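Local coordinates for protein beta 1-3 glucanase (Clostridium beijerinckii NCIMB 8052, PDB 5H4E) that probably hydrolyses the beta-1,3-glucosidic linkages of glucans, as a bacterial glycoside hydrolase of family 64, at residues 72-77 with 104-109; 136-141 with 154-159. One frame throughout, in Å; residues are numbered along the deposited sequence.

Interaction 1 of 2, residues 72-77 with 104-109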
loop_
_atom_site.group_PDB
_atom_site.type_symbol
_atom_site.label_atom_id
_atom_site.label_comp_id
_atom_site.label_asym_id
_atom_site.label_seq_id
_atom_site.Cartn_x
_atom_site.Cartn_y
_atom_site.Cartn_z
ATOM N N PHE A 72 3.784 -27.015 -7.154
ATOM C CA PHE A 72 4.890 -26.479 -6.359
ATOM C C PHE A 72 4.663 -26.551 -4.845
ATOM O O PHE A 72 3.524 -26.634 -4.378
ATOM C CB PHE A 72 5.165 -25.021 -6.745
ATOM C CG PHE A 72 5.026 -24.738 -8.214
ATOM C CD1 PHE A 72 6.104 -24.905 -9.073
ATOM C CD2 PHE A 72 3.819 -24.283 -8.735
ATOM C CE1 PHE A 72 5.983 -24.636 -10.436
ATOM C CE2 PHE A 72 3.690 -24.011 -10.097
ATOM C CZ PHE A 72 4.778 -24.189 -10.947
ATOM N N ASN A 73 5.765 -26.502 -4.094
ATOM C CA ASN A 73 5.747 -26.430 -2.629
ATOM C C ASN A 73 6.017 -25.011 -2.129
ATOM O O ASN A 73 6.863 -24.305 -2.679
ATOM C CB ASN A 73 6.795 -27.368 -2.014
ATOM C CG ASN A 73 6.427 -28.839 -2.137
ATOM O OD1 ASN A 73 5.294 -29.189 -2.472
ATOM N ND2 ASN A 73 7.386 -29.709 -1.834
ATOM N N TYR A 74 5.333 -24.602 -1.065
ATOM C CA TYR A 74 5.529 -23.252 -0.535
ATOM C C TYR A 74 5.768 -23.271 0.955
ATOM O O TYR A 74 5.308 -24.173 1.645
ATOM C CB TYR A 74 4.319 -22.371 -0.836
ATOM C CG TYR A 74 3.959 -22.305 -2.301
ATOM C CD1 TYR A 74 3.196 -23.309 -2.893
ATOM C CD2 TYR A 74 4.369 -21.233 -3.089
ATOM C CE1 TYR A 74 2.854 -23.255 -4.234
ATOM C CE2 TYR A 74 4.032 -21.170 -4.432
ATOM C CZ TYR A 74 3.276 -22.190 -4.998
ATOM O OH TYR A 74 2.942 -22.131 -6.333
ATOM N N SER A 75 6.471 -22.256 1.450
ATOM C CA SER A 75 6.668 -22.085 2.885
ATOM C C SER A 75 5.330 -22.019 3.607
ATOM O O SER A 75 4.270 -21.905 2.985
ATOM C CB SER A 75 7.455 -20.818 3.170
ATOM O OG SER A 75 6.706 -19.679 2.769
ATOM N N ASN A 76 5.373 -22.090 4.925
ATOM C CA ASN A 76 4.146 -22.019 5.688
ATOM C C ASN A 76 4.414 -21.265 6.973
ATOM O O ASN A 76 4.670 -21.855 8.028
ATOM C CB ASN A 76 3.586 -23.407 5.967
ATOM C CG ASN A 76 2.190 -23.357 6.554
ATOM O OD1 ASN A 76 1.597 -22.282 6.693
ATOM N ND2 ASN A 76 1.653 -24.521 6.907
ATOM N N TYR A 77 4.379 -19.942 6.863
ATOM C CA TYR A 77 4.651 -19.082 7.992
ATOM C C TYR A 77 3.366 -18.668 8.695
ATOM O O TYR A 77 3.397 -17.841 9.608
ATOM C CB TYR A 77 5.410 -17.839 7.536
ATOM C CG TYR A 77 6.766 -18.085 6.895
ATOM C CD1 TYR A 77 7.568 -19.163 7.265
ATOM C CD2 TYR A 77 7.249 -17.211 5.934
ATOM C CE1 TYR A 77 8.820 -19.362 6.673
ATOM C CE2 TYR A 77 8.477 -17.385 5.359
ATOM C CZ TYR A 77 9.263 -18.460 5.721
ATOM O OH TYR A 77 10.492 -18.598 5.114
ATOM N N PRO A 104 -4.503 -20.395 4.143
ATOM C CA PRO A 104 -3.353 -19.497 4.162
ATOM C C PRO A 104 -2.895 -19.165 2.751
ATOM O O PRO A 104 -3.252 -19.855 1.796
ATOM C CB PRO A 104 -2.289 -20.311 4.908
ATOM C CG PRO A 104 -2.652 -21.720 4.601
ATOM C CD PRO A 104 -4.148 -21.747 4.615
ATOM N N LEU A 105 -2.093 -18.120 2.628
ATOM C CA LEU A 105 -1.515 -17.756 1.343
ATOM C C LEU A 105 -0.369 -18.698 1.013
ATOM O O LEU A 105 0.207 -19.330 1.909
ATOM C CB LEU A 105 -1.035 -16.304 1.366
ATOM C CG LEU A 105 -2.155 -15.284 1.593
ATOM C CD1 LEU A 105 -1.608 -13.875 1.595
ATOM C CD2 LEU A 105 -3.171 -15.456 0.479
ATOM N N TYR A 106 -0.064 -18.815 -0.274
ATOM C CA TYR A 106 1.094 -19.584 -0.722
ATOM C C TYR A 106 2.274 -18.658 -1.005
ATOM O O TYR A 106 2.320 -18.003 -2.052
ATOM C CB TYR A 106 0.768 -20.379 -1.981
ATOM C CG TYR A 106 -0.369 -21.355 -1.855
ATOM C CD1 TYR A 106 -0.162 -22.648 -1.378
ATOM C CD2 TYR A 106 -1.651 -21.000 -2.243
ATOM C CE1 TYR A 106 -1.203 -23.548 -1.274
ATOM C CE2 TYR A 106 -2.703 -21.892 -2.144
ATOM C CZ TYR A 106 -2.472 -23.170 -1.665
ATOM O OH TYR A 106 -3.523 -24.050 -1.573
ATOM N N ILE A 107 3.219 -18.600 -0.069
ATOM C CA ILE A 107 4.379 -17.732 -0.207
ATOM C C ILE A 107 5.635 -18.535 -0.564
ATOM O O ILE A 107 6.077 -19.382 0.216
ATOM C CB ILE A 107 4.622 -16.933 1.095
ATOM C CG1 ILE A 107 3.448 -15.968 1.345
ATOM C CG2 ILE A 107 5.950 -16.213 1.036
ATOM C CD1 ILE A 107 3.543 -15.199 2.653
ATOM N N LYS A 108 6.198 -18.263 -1.740
ATOM C CA LYS A 108 7.418 -18.928 -2.212
ATOM C C LYS A 108 8.691 -18.206 -1.756
ATOM O O LYS A 108 8.924 -17.058 -2.139
ATOM C CB LYS A 108 7.404 -19.020 -3.743
ATOM C CG LYS A 108 8.529 -19.848 -4.372
ATOM C CD LYS A 108 8.282 -21.334 -4.179
ATOM C CE LYS A 108 9.101 -22.179 -5.152
ATOM N NZ LYS A 108 8.632 -23.604 -5.125
ATOM N N VAL A 109 9.523 -18.873 -0.957
ATOM C CA VAL A 109 10.811 -18.288 -0.577
ATOM C C VAL A 109 11.801 -18.495 -1.723
ATOM O O VAL A 109 11.786 -19.537 -2.379
ATOM C CB VAL A 109 11.386 -18.904 0.730
ATOM C CG1 VAL A 109 12.695 -18.200 1.123
ATOM C CG2 VAL A 109 10.374 -18.814 1.861
HETATM O O HOH W 1 2.885 -19.658 2.330
#
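Y74 and K108 bring the two backbones closest, 5.0 Å between their CA atoms, where the chain of 72-77 runs almost perpendicular (87°) to that of 106-109. Just beyond this crossing, I107 O becomes the acceptor that ties the segments. S75 OG sits between its backbone N and carbonyl carbon (chi1 65°), and from there donates to I107 O over 2.6 Å; S75 N adds a weak bond to the same oxygen. A water completes the tie by donating to S75 O and L105 O and accepting from I107 N, the last at 2.6 Å from its oxygen. One residue earlier, the Y74 ring takes Y106 CB over the centre of one face, a CH-pi contact of 3.8 Å from that carbon to the ring centroid, while K108 N lies in the ring plane at its edge. The two tyrosine rings meet obliquely, Y74 CD1 lying 3.7 Å from Y106 CD1. K108 crosses the Y74 side chain at about a right angle; chi2 (75°) bends its chain at CD, and NZ donates a hydrogen bond to N73 O at 3.1 Å, in the carbonyl plane. V109 CG2 touches Y77 OH, whose hydrogen bond goes to D56. The contact joins the end of hairpin 63-67/70-74 and the loop after it to the segment leading into hairpin 108-111/117-120, at the periphery of a beta-rich domain.

Interaction 2 of 2, residues 136-141 with 154-159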
loop_
_atom_site.group_PDB
_atom_site.type_symbol
_atom_site.label_atom_id
_atom_site.label_comp_id
_atom_site.label_asym_id
_atom_site.label_seq_id
_atom_site.Cartn_x
_atom_site.Cartn_y
_atom_site.Cartn_z
ATOM N N PHE A 136 -7.721 -12.121 0.954
ATOM C CA PHE A 136 -6.626 -11.685 1.825
ATOM C C PHE A 136 -6.428 -10.180 1.746
ATOM O O PHE A 136 -6.794 -9.544 0.752
ATOM C CB PHE A 136 -5.313 -12.398 1.455
ATOM C CG PHE A 136 -4.700 -11.926 0.157
ATOM C CD1 PHE A 136 -3.813 -10.863 0.135
ATOM C CD2 PHE A 136 -5.005 -12.561 -1.043
ATOM C CE1 PHE A 136 -3.255 -10.420 -1.051
ATOM C CE2 PHE A 136 -4.444 -12.129 -2.235
ATOM C CZ PHE A 136 -3.570 -11.056 -2.241
ATOM N N GLU A 137 -5.858 -9.630 2.816
ATOM C CA GLU A 137 -5.326 -8.271 2.846
ATOM C C GLU A 137 -3.985 -8.340 3.572
ATOM O O GLU A 137 -3.635 -9.397 4.120
ATOM C CB GLU A 137 -6.280 -7.303 3.565
ATOM C CG GLU A 137 -7.670 -7.244 2.967
ATOM C CD GLU A 137 -7.751 -6.381 1.704
ATOM O OE1 GLU A 137 -6.697 -5.994 1.141
ATOM O OE2 GLU A 137 -8.883 -6.091 1.274
ATOM N N TRP A 138 -3.223 -7.248 3.564
ATOM C CA TRP A 138 -2.093 -7.143 4.492
ATOM C C TRP A 138 -2.018 -5.752 5.132
ATOM O O TRP A 138 -2.430 -4.752 4.544
ATOM C CB TRP A 138 -0.752 -7.502 3.798
ATOM C CG TRP A 138 -0.229 -6.508 2.776
ATOM C CD1 TRP A 138 0.473 -5.365 3.031
ATOM C CD2 TRP A 138 -0.321 -6.605 1.349
ATOM N NE1 TRP A 138 0.803 -4.735 1.858
ATOM C CE2 TRP A 138 0.322 -5.471 0.809
ATOM C CE3 TRP A 138 -0.891 -7.535 0.477
ATOM C CZ2 TRP A 138 0.411 -5.238 -0.566
ATOM C CZ3 TRP A 138 -0.806 -7.299 -0.894
ATOM C CH2 TRP A 138 -0.163 -6.156 -1.400
ATOM N N ALA A 139 -1.543 -5.722 6.374
ATOM C CA ALA A 139 -1.162 -4.475 7.036
ATOM C C ALA A 139 0.319 -4.241 6.783
ATOM O O ALA A 139 1.112 -5.197 6.770
ATOM C CB ALA A 139 -1.452 -4.548 8.530
ATOM N N GLU A 140 0.709 -2.990 6.549
ATOM C CA GLU A 140 2.129 -2.659 6.390
ATOM C C GLU A 140 2.625 -1.982 7.663
ATOM O O GLU A 140 1.897 -1.200 8.260
ATOM C CB GLU A 140 2.340 -1.754 5.171
ATOM C CG GLU A 140 1.923 -2.446 3.871
ATOM C CD GLU A 140 2.003 -1.558 2.650
ATOM O OE1 GLU A 140 1.833 -0.331 2.780
ATOM O OE2 GLU A 140 2.206 -2.105 1.547
ATOM N N MET A 141 3.844 -2.291 8.102
ATOM C CA MET A 141 4.330 -1.648 9.326
ATOM C C MET A 141 5.842 -1.628 9.424
ATOM O O MET A 141 6.534 -2.430 8.799
ATOM C CB MET A 141 3.757 -2.335 10.564
ATOM C CG MET A 141 4.505 -3.564 10.976
ATOM S SD MET A 141 3.329 -4.810 11.502
ATOM C CE MET A 141 2.772 -5.288 9.880
ATOM N N ARG A 154 -4.869 0.223 0.161
ATOM C CA ARG A 154 -5.637 -0.111 -1.035
ATOM C C ARG A 154 -4.821 0.204 -2.275
ATOM O O ARG A 154 -5.369 0.464 -3.336
ATOM C CB ARG A 154 -6.971 0.647 -1.078
ATOM C CG ARG A 154 -8.132 -0.128 -0.471
ATOM C CD ARG A 154 -7.893 -0.385 1.012
ATOM N NE ARG A 154 -8.844 -1.343 1.577
ATOM C CZ ARG A 154 -8.704 -2.663 1.524
ATOM N NH1 ARG A 154 -7.643 -3.206 0.924
ATOM N NH2 ARG A 154 -9.621 -3.445 2.079
ATOM N N VAL A 155 -3.502 0.166 -2.151
ATOM C CA VAL A 155 -2.644 0.529 -3.272
ATOM C C VAL A 155 -2.738 -0.508 -4.393
ATOM O O VAL A 155 -2.696 -0.158 -5.565
ATOM C CB VAL A 155 -1.190 0.707 -2.798
ATOM C CG1 VAL A 155 -0.236 0.823 -3.981
ATOM C CG2 VAL A 155 -1.105 1.953 -1.918
ATOM N N ASP A 156 -2.912 -1.775 -4.027
ATOM C CA ASP A 156 -3.017 -2.850 -5.017
ATOM C C ASP A 156 -4.450 -3.333 -5.239
ATOM O O ASP A 156 -4.811 -3.739 -6.347
ATOM C CB ASP A 156 -2.153 -4.051 -4.599
ATOM C CG ASP A 156 -0.676 -3.845 -4.886
ATOM O OD1 ASP A 156 -0.321 -2.837 -5.507
ATOM O OD2 ASP A 156 0.136 -4.709 -4.503
ATOM N N GLN A 157 -5.268 -3.293 -4.190
ATOM C CA GLN A 157 -6.578 -3.937 -4.239
ATOM C C GLN A 157 -7.527 -3.503 -3.121
ATOM O O GLN A 157 -7.102 -2.928 -2.108
ATOM C CB GLN A 157 -6.406 -5.462 -4.163
ATOM C CG GLN A 157 -5.757 -5.861 -2.858
ATOM C CD GLN A 157 -5.945 -7.328 -2.499
ATOM O OE1 GLN A 157 -5.834 -8.210 -3.349
ATOM N NE2 GLN A 157 -6.219 -7.590 -1.227
ATOM N N PHE A 158 -8.812 -3.791 -3.324
ATOM C CA PHE A 158 -9.761 -3.960 -2.234
ATOM C C PHE A 158 -10.353 -5.358 -2.286
ATOM O O PHE A 158 -11.025 -5.714 -3.270
ATOM C CB PHE A 158 -10.896 -2.949 -2.295
ATOM C CG PHE A 158 -11.978 -3.217 -1.283
ATOM C CD1 PHE A 158 -11.883 -2.703 -0.001
ATOM C CD2 PHE A 158 -13.070 -4.005 -1.602
ATOM C CE1 PHE A 158 -12.866 -2.974 0.947
ATOM C CE2 PHE A 158 -14.055 -4.279 -0.671
ATOM C CZ PHE A 158 -13.952 -3.773 0.610
ATOM N N CYS A 159 -10.146 -6.133 -1.227
ATOM C CA CYS A 159 -10.722 -7.476 -1.140
ATOM C C CYS A 159 -11.793 -7.559 -0.048
ATOM O O CYS A 159 -12.927 -7.912 -0.328
ATOM C CB CYS A 159 -9.632 -8.524 -0.889
ATOM S SG CYS A 159 -10.295 -10.197 -0.738
#
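E137 turns its CG anti to the carbonyl carbon (chi1 -57°) and its chain bends at chi2 (-79°), placing CD, the carboxylate carbon, among R154, Q157 and C159. R154 grips it end-on: NH1 bonds to E137 OE1 at 3.0 Å and NH2 to E137 OE2 at 2.9 Å, both from above the carboxylate plane. Each oxygen takes a second donor from the opposite face. For E137 OE1 this is Q157 NE2, at 2.9 Å; for E137 OE2 it is C159 N, 2.8 Å away on the syn side but tilted from the plane. With Y160 N also bonded to OE2 and D178 sharing the R154 charge, this buried carboxylate would be expected to stay ionised. The example illustrates how an acid on a sheet strand, 136-144, can secure a neighbouring segment by gathering its N-H groups; here strand 157-158, which pairs with 206-207, is held without a backbone-to-backbone bond to 136-141. Q157 NE2 uses its amide plane twice, its second bond reaching F136 O at 2.8 Å, and also lies over one face of the F136 ring, toward the rim. Its OE1 is bonded to R205. D156 OD2 lies in the plane of the W138 indole at its edge, 3.4 Å from W138 CH2. The same indole donates through NE1 to E140 OE2, nearly straight at 175°.

In the fold
Interactions 1 and 2 follow one another along the chain, their centres about 18 Å apart, yet they meet directly: L105 CD2 of 104-109 packs 3.7 Å from F136 CD2 of 136-141. Both side chains also touch S100 on strand 95-101, the antiparallel neighbour of 136-144, so the segment leading into hairpin 108-111/117-120 packs against the same strand as 136-144. Interaction 1 is centred about 21 Å from the centre of the chain, interaction 2 only about 6 Å. In interaction 2, E140 OE2 and D156 OD2 stand 6.9 Å apart, a spacing consistent with the Glu/Asp pair of family 64 enzymes, though a catalytic role is only inferred; interaction 1 lies well away.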